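Local coordinates for hypothetical protein Atu2299 (Agrobacterium tumefaciens, PDB 2HLY) that is of unknown function but belongs to a family grouped with the papain-like (clan CA) cysteine peptidases, to which it is probably related, at residues Lys57-Leu71 against Ile131-Glu145. Numbering follows the deposited sequence.
Sequences KGGLAAYNLGGTVLL and INDLGQSGDFFYRSE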
loop_
_atom_site.group_PDB
_atom_site.type_symbol
_atom_site.label_atom_id
_atom_site.label_comp_id
_atom_site.label_asym_id
_atom_site.label_seq_id
_atom_site.Cartn_x
_atom_site.Cartn_y
_atom_site.Cartn_z
ATOM N N LYS A 57 -7.180 -4.859 4.386
ATOM C CA LYS A 57 -8.497 -4.383 4.816
ATOM C C LYS A 57 -8.792 -3.116 4.053
ATOM O O LYS A 57 -7.881 -2.487 3.519
ATOM C CB LYS A 57 -8.495 -4.112 6.314
ATOM C CG LYS A 57 -8.374 -5.383 7.113
ATOM C CD LYS A 57 -8.767 -5.146 8.529
ATOM C CE LYS A 57 -8.837 -6.436 9.283
ATOM N NZ LYS A 57 -9.074 -6.107 10.710
ATOM N N GLY A 58 -10.064 -2.751 3.960
ATOM C CA GLY A 58 -10.437 -1.518 3.273
ATOM C C GLY A 58 -11.638 -0.863 3.921
ATOM O O GLY A 58 -12.355 -1.490 4.691
ATOM N N GLY A 59 -11.809 0.419 3.625
ATOM C CA GLY A 59 -12.985 1.168 4.045
ATOM C C GLY A 59 -12.631 2.634 4.003
ATOM O O GLY A 59 -12.147 3.138 2.978
ATOM N N LEU A 60 -12.876 3.302 5.123
ATOM C CA LEU A 60 -12.568 4.727 5.267
ATOM C C LEU A 60 -11.189 4.866 5.917
ATOM O O LEU A 60 -10.885 4.173 6.893
ATOM C CB LEU A 60 -13.642 5.407 6.135
ATOM C CG LEU A 60 -13.480 6.905 6.354
ATOM C CD1 LEU A 60 -14.846 7.582 6.461
ATOM C CD2 LEU A 60 -12.589 7.210 7.575
ATOM N N ALA A 61 -10.351 5.747 5.368
ATOM C CA ALA A 61 -9.015 5.972 5.943
ATOM C C ALA A 61 -8.691 7.457 5.921
ATOM O O ALA A 61 -9.061 8.165 4.978
ATOM C CB ALA A 61 -7.946 5.191 5.195
ATOM N N ALA A 62 -8.023 7.923 6.967
ATOM C CA ALA A 62 -7.615 9.330 7.042
ATOM C C ALA A 62 -6.263 9.420 7.707
ATOM O O ALA A 62 -5.988 8.663 8.629
ATOM C CB ALA A 62 -8.624 10.132 7.823
ATOM N N TYR A 63 -5.433 10.349 7.238
ATOM C CA TYR A 63 -4.082 10.517 7.762
ATOM C C TYR A 63 -3.787 11.988 7.962
ATOM O O TYR A 63 -4.180 12.808 7.128
ATOM C CB TYR A 63 -3.072 10.037 6.724
ATOM C CG TYR A 63 -3.122 8.571 6.424
ATOM C CD1 TYR A 63 -2.498 7.663 7.286
ATOM C CD2 TYR A 63 -3.742 8.089 5.256
ATOM C CE1 TYR A 63 -2.518 6.295 7.020
ATOM C CE2 TYR A 63 -3.770 6.710 4.983
ATOM C CZ TYR A 63 -3.148 5.831 5.871
ATOM O OH TYR A 63 -3.142 4.472 5.631
ATOM N N ASN A 64 -3.082 12.326 9.038
ATOM C CA ASN A 64 -2.484 13.647 9.109
ATOM C C ASN A 64 -1.056 13.500 8.609
ATOM O O ASN A 64 -0.248 12.825 9.237
ATOM C CB ASN A 64 -2.501 14.201 10.541
ATOM C CG ASN A 64 -1.779 15.541 10.645
ATOM O OD1 ASN A 64 -0.779 15.777 9.950
ATOM N ND2 ASN A 64 -2.281 16.426 11.503
ATOM N N LEU A 65 -0.767 14.096 7.455
ATOM C CA LEU A 65 0.563 14.014 6.879
ATOM C C LEU A 65 1.209 15.391 6.914
ATOM O O LEU A 65 0.958 16.228 6.045
ATOM C CB LEU A 65 0.496 13.439 5.461
ATOM C CG LEU A 65 -0.203 12.067 5.339
ATOM C CD1 LEU A 65 -0.378 11.701 3.869
ATOM C CD2 LEU A 65 0.493 10.953 6.129
ATOM N N GLY A 66 2.016 15.620 7.941
ATOM C CA GLY A 66 2.764 16.872 8.074
ATOM C C GLY A 66 1.884 18.100 8.223
ATOM O O GLY A 66 2.263 19.196 7.793
ATOM N N GLY A 67 0.703 17.912 8.817
ATOM C CA GLY A 67 -0.215 19.026 9.079
ATOM C C GLY A 67 -1.413 19.104 8.150
ATOM O O GLY A 67 -2.358 19.854 8.419
ATOM N N THR A 68 -1.381 18.343 7.058
ATOM C CA THR A 68 -2.509 18.285 6.136
ATOM C C THR A 68 -3.196 16.940 6.298
ATOM O O THR A 68 -2.522 15.909 6.369
ATOM C CB THR A 68 -2.064 18.441 4.659
ATOM O OG1 THR A 68 -1.105 17.436 4.340
ATOM C CG2 THR A 68 -1.408 19.800 4.442
ATOM N N VAL A 69 -4.523 16.949 6.362
ATOM C CA VAL A 69 -5.268 15.700 6.499
ATOM C C VAL A 69 -5.676 15.208 5.122
ATOM O O VAL A 69 -6.354 15.920 4.367
ATOM C CB VAL A 69 -6.504 15.856 7.442
ATOM C CG1 VAL A 69 -7.449 14.660 7.351
ATOM C CG2 VAL A 69 -6.061 16.075 8.891
ATOM N N LEU A 70 -5.247 13.989 4.796
ATOM C CA LEU A 70 -5.672 13.291 3.594
ATOM C C LEU A 70 -6.833 12.368 3.968
ATOM O O LEU A 70 -6.695 11.541 4.870
ATOM C CB LEU A 70 -4.487 12.488 3.019
ATOM C CG LEU A 70 -4.736 11.585 1.808
ATOM C CD1 LEU A 70 -5.372 12.335 0.633
ATOM C CD2 LEU A 70 -3.401 10.946 1.409
ATOM N N LEU A 71 -7.969 12.526 3.292
ATOM C CA LEU A 71 -9.199 11.846 3.695
ATOM C C LEU A 71 -9.753 10.988 2.566
ATOM O O LEU A 71 -10.230 11.506 1.537
ATOM C CB LEU A 71 -10.245 12.864 4.207
ATOM C CG LEU A 71 -11.593 12.349 4.731
ATOM C CD1 LEU A 71 -11.437 11.252 5.759
ATOM C CD2 LEU A 71 -12.422 13.502 5.318
ATOM N N ILE A 131 -11.929 10.975 12.498
ATOM C CA ILE A 131 -11.309 11.868 11.521
ATOM C C ILE A 131 -11.139 13.270 12.107
ATOM O O ILE A 131 -10.506 14.128 11.498
ATOM C CB ILE A 131 -12.108 11.923 10.198
ATOM C CG1 ILE A 131 -13.528 12.478 10.407
ATOM C CG2 ILE A 131 -12.177 10.547 9.544
ATOM C CD1 ILE A 131 -14.219 12.822 9.076
ATOM N N ASN A 132 -11.715 13.484 13.290
ATOM C CA ASN A 132 -11.594 14.752 14.012
ATOM C C ASN A 132 -10.510 14.741 15.094
ATOM O O ASN A 132 -10.326 15.741 15.807
ATOM C CB ASN A 132 -12.949 15.161 14.608
ATOM C CG ASN A 132 -13.982 15.459 13.538
ATOM O OD1 ASN A 132 -15.137 15.045 13.645
ATOM N ND2 ASN A 132 -13.567 16.155 12.487
ATOM N N ASP A 133 -9.797 13.618 15.203
ATOM C CA ASP A 133 -8.753 13.414 16.214
ATOM C C ASP A 133 -7.385 13.251 15.520
ATOM O O ASP A 133 -6.558 12.443 15.946
ATOM C CB ASP A 133 -9.102 12.169 17.060
ATOM C CG ASP A 133 -8.117 11.913 18.208
ATOM O OD1 ASP A 133 -7.555 12.905 18.742
ATOM O OD2 ASP A 133 -7.911 10.721 18.566
ATOM N N LEU A 134 -7.154 14.002 14.442
ATOM C CA LEU A 134 -5.916 13.852 13.670
ATOM C C LEU A 134 -5.040 15.092 13.811
ATOM O O LEU A 134 -4.663 15.741 12.829
ATOM C CB LEU A 134 -6.228 13.561 12.196
ATOM C CG LEU A 134 -7.119 12.329 11.959
ATOM C CD1 LEU A 134 -7.548 12.316 10.498
ATOM C CD2 LEU A 134 -6.413 11.044 12.362
ATOM N N GLY A 135 -4.716 15.409 15.055
ATOM C CA GLY A 135 -4.062 16.677 15.338
ATOM C C GLY A 135 -2.562 16.691 15.158
ATOM O O GLY A 135 -1.958 17.766 15.166
ATOM N N GLN A 136 -1.965 15.513 15.006
ATOM C CA GLN A 136 -0.511 15.387 14.955
ATOM C C GLN A 136 -0.072 14.646 13.697
ATOM O O GLN A 136 -0.709 13.668 13.296
ATOM C CB GLN A 136 -0.021 14.647 16.196
ATOM C CG GLN A 136 1.490 14.592 16.337
ATOM C CD GLN A 136 1.948 13.974 17.651
ATOM O OE1 GLN A 136 1.354 13.009 18.160
ATOM N NE2 GLN A 136 3.026 14.526 18.206
ATOM N N SER A 137 1.012 15.108 13.077
ATOM C CA SER A 137 1.556 14.416 11.906
ATOM C C SER A 137 1.809 12.944 12.239
ATOM O O SER A 137 2.397 12.613 13.287
ATOM C CB SER A 137 2.853 15.084 11.435
ATOM O OG SER A 137 3.368 14.457 10.271
ATOM N N GLY A 138 1.340 12.081 11.341
ATOM C CA GLY A 138 1.409 10.644 11.506
ATOM C C GLY A 138 0.147 10.036 12.091
ATOM O O GLY A 138 -0.015 8.814 12.076
ATOM N N ASP A 139 -0.743 10.872 12.630
ATOM C CA ASP A 139 -2.043 10.376 13.111
ATOM C C ASP A 139 -2.825 9.724 11.977
ATOM O O ASP A 139 -2.754 10.146 10.822
ATOM C CB ASP A 139 -2.891 11.506 13.679
ATOM C CG ASP A 139 -2.590 11.808 15.138
ATOM O OD1 ASP A 139 -2.025 10.940 15.844
ATOM O OD2 ASP A 139 -2.935 12.928 15.581
ATOM N N PHE A 140 -3.602 8.699 12.328
ATOM C CA PHE A 140 -4.396 8.005 11.330
ATOM C C PHE A 140 -5.663 7.465 11.935
ATOM O O PHE A 140 -5.735 7.202 13.141
ATOM C CB PHE A 140 -3.614 6.855 10.678
ATOM C CG PHE A 140 -3.316 5.689 11.614
ATOM C CD1 PHE A 140 -3.975 4.480 11.451
ATOM C CD2 PHE A 140 -2.362 5.795 12.623
ATOM C CE1 PHE A 140 -3.699 3.384 12.293
ATOM C CE2 PHE A 140 -2.078 4.703 13.462
ATOM C CZ PHE A 140 -2.748 3.515 13.309
ATOM N N PHE A 141 -6.676 7.334 11.086
ATOM C CA PHE A 141 -7.919 6.719 11.513
ATOM C C PHE A 141 -8.423 5.822 10.399
ATOM O O PHE A 141 -8.479 6.236 9.237
ATOM C CB PHE A 141 -8.977 7.767 11.884
ATOM C CG PHE A 141 -10.309 7.156 12.201
ATOM C CD1 PHE A 141 -10.519 6.505 13.417
ATOM C CD2 PHE A 141 -11.342 7.195 11.258
ATOM C CE1 PHE A 141 -11.755 5.895 13.693
ATOM C CE2 PHE A 141 -12.580 6.602 11.530
ATOM C CZ PHE A 141 -12.778 5.942 12.732
ATOM N N TYR A 142 -8.808 4.609 10.777
ATOM C CA TYR A 142 -9.375 3.622 9.854
ATOM C C TYR A 142 -10.739 3.142 10.326
ATOM O O TYR A 142 -10.935 2.879 11.531
ATOM C CB TYR A 142 -8.509 2.370 9.812
ATOM C CG TYR A 142 -7.124 2.488 9.251
ATOM C CD1 TYR A 142 -6.794 3.434 8.274
ATOM C CD2 TYR A 142 -6.129 1.617 9.695
ATOM C CE1 TYR A 142 -5.489 3.494 7.735
ATOM C CE2 TYR A 142 -4.835 1.673 9.176
ATOM C CZ TYR A 142 -4.524 2.616 8.210
ATOM O OH TYR A 142 -3.253 2.636 7.679
ATOM N N ARG A 143 -11.671 3.012 9.383
ATOM C CA ARG A 143 -12.882 2.234 9.629
ATOM C C ARG A 143 -12.997 1.174 8.563
ATOM O O ARG A 143 -13.301 1.479 7.396
ATOM C CB ARG A 143 -14.140 3.097 9.674
ATOM C CG ARG A 143 -15.366 2.263 10.011
ATOM C CD ARG A 143 -16.621 3.087 10.130
ATOM N NE ARG A 143 -17.008 3.680 8.855
ATOM C CZ ARG A 143 -17.097 4.992 8.648
ATOM N NH1 ARG A 143 -16.840 5.843 9.635
ATOM N NH2 ARG A 143 -17.454 5.457 7.457
ATOM N N SER A 144 -12.758 -0.067 8.973
ATOM C CA SER A 144 -12.928 -1.207 8.094
ATOM C C SER A 144 -14.392 -1.343 7.679
ATOM O O SER A 144 -15.290 -1.261 8.517
ATOM C CB SER A 144 -12.465 -2.501 8.778
ATOM O OG SER A 144 -12.614 -3.595 7.882
ATOM N N GLU A 145 -14.600 -1.567 6.384
ATOM C CA GLU A 145 -15.920 -1.842 5.822
ATOM C C GLU A 145 -15.862 -3.194 5.111
ATOM O O GLU A 145 -15.683 -3.258 3.885
ATOM C CB GLU A 145 -16.318 -0.729 4.870
ATOM C CG GLU A 145 -16.483 0.603 5.581
ATOM C CD GLU A 145 -17.830 0.740 6.282
ATOM O OE1 GLU A 145 -18.644 -0.225 6.261
ATOM O OE2 GLU A 145 -18.081 1.829 6.851
HETATM O O HOH W 1 -12.190 -4.553 5.205
#
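L60, N64 and L134 bury the most surface where strand 60-65, the middle of a three-stranded antiparallel sheet, pairs with edge strand 140-144. L60 and R143 form a hydrogen-bonded pair, each backbone N giving to the other's O. With CG of L60 anti to the backbone N (chi1 -179°), CD1 lies 3.5 Å from NH2 of R143, and CB sits over one guanidinium face, off-centre. CD2 of L60 meets the F141 ring edge and, 3.9 Å off, CG2 of I131. L134 CD1 carries on this face, 3.6 Å from A62 CB and 3.9 Å from V69 CG1. N64 ties the hairpin turn to the loop before strand 140-144. N64 ND2 gives a nearly straight bond (2.8 Å, 173°) to L134 O, which lies in the N64 amide plane, while ND2 stands above the L134 carbonyl plane. N64 OD1 accepts from G67 N in an Asx motif, so both amide ends are held. On the opposite face from L60 and A62, Y63 OH and Y142 OH share a 2.8 Å hydrogen bond; Y142 stacks on W91. One face is thus mostly apolar, ending at R143, the other largely aromatic, and the buried N64 amide is satisfied at both ends.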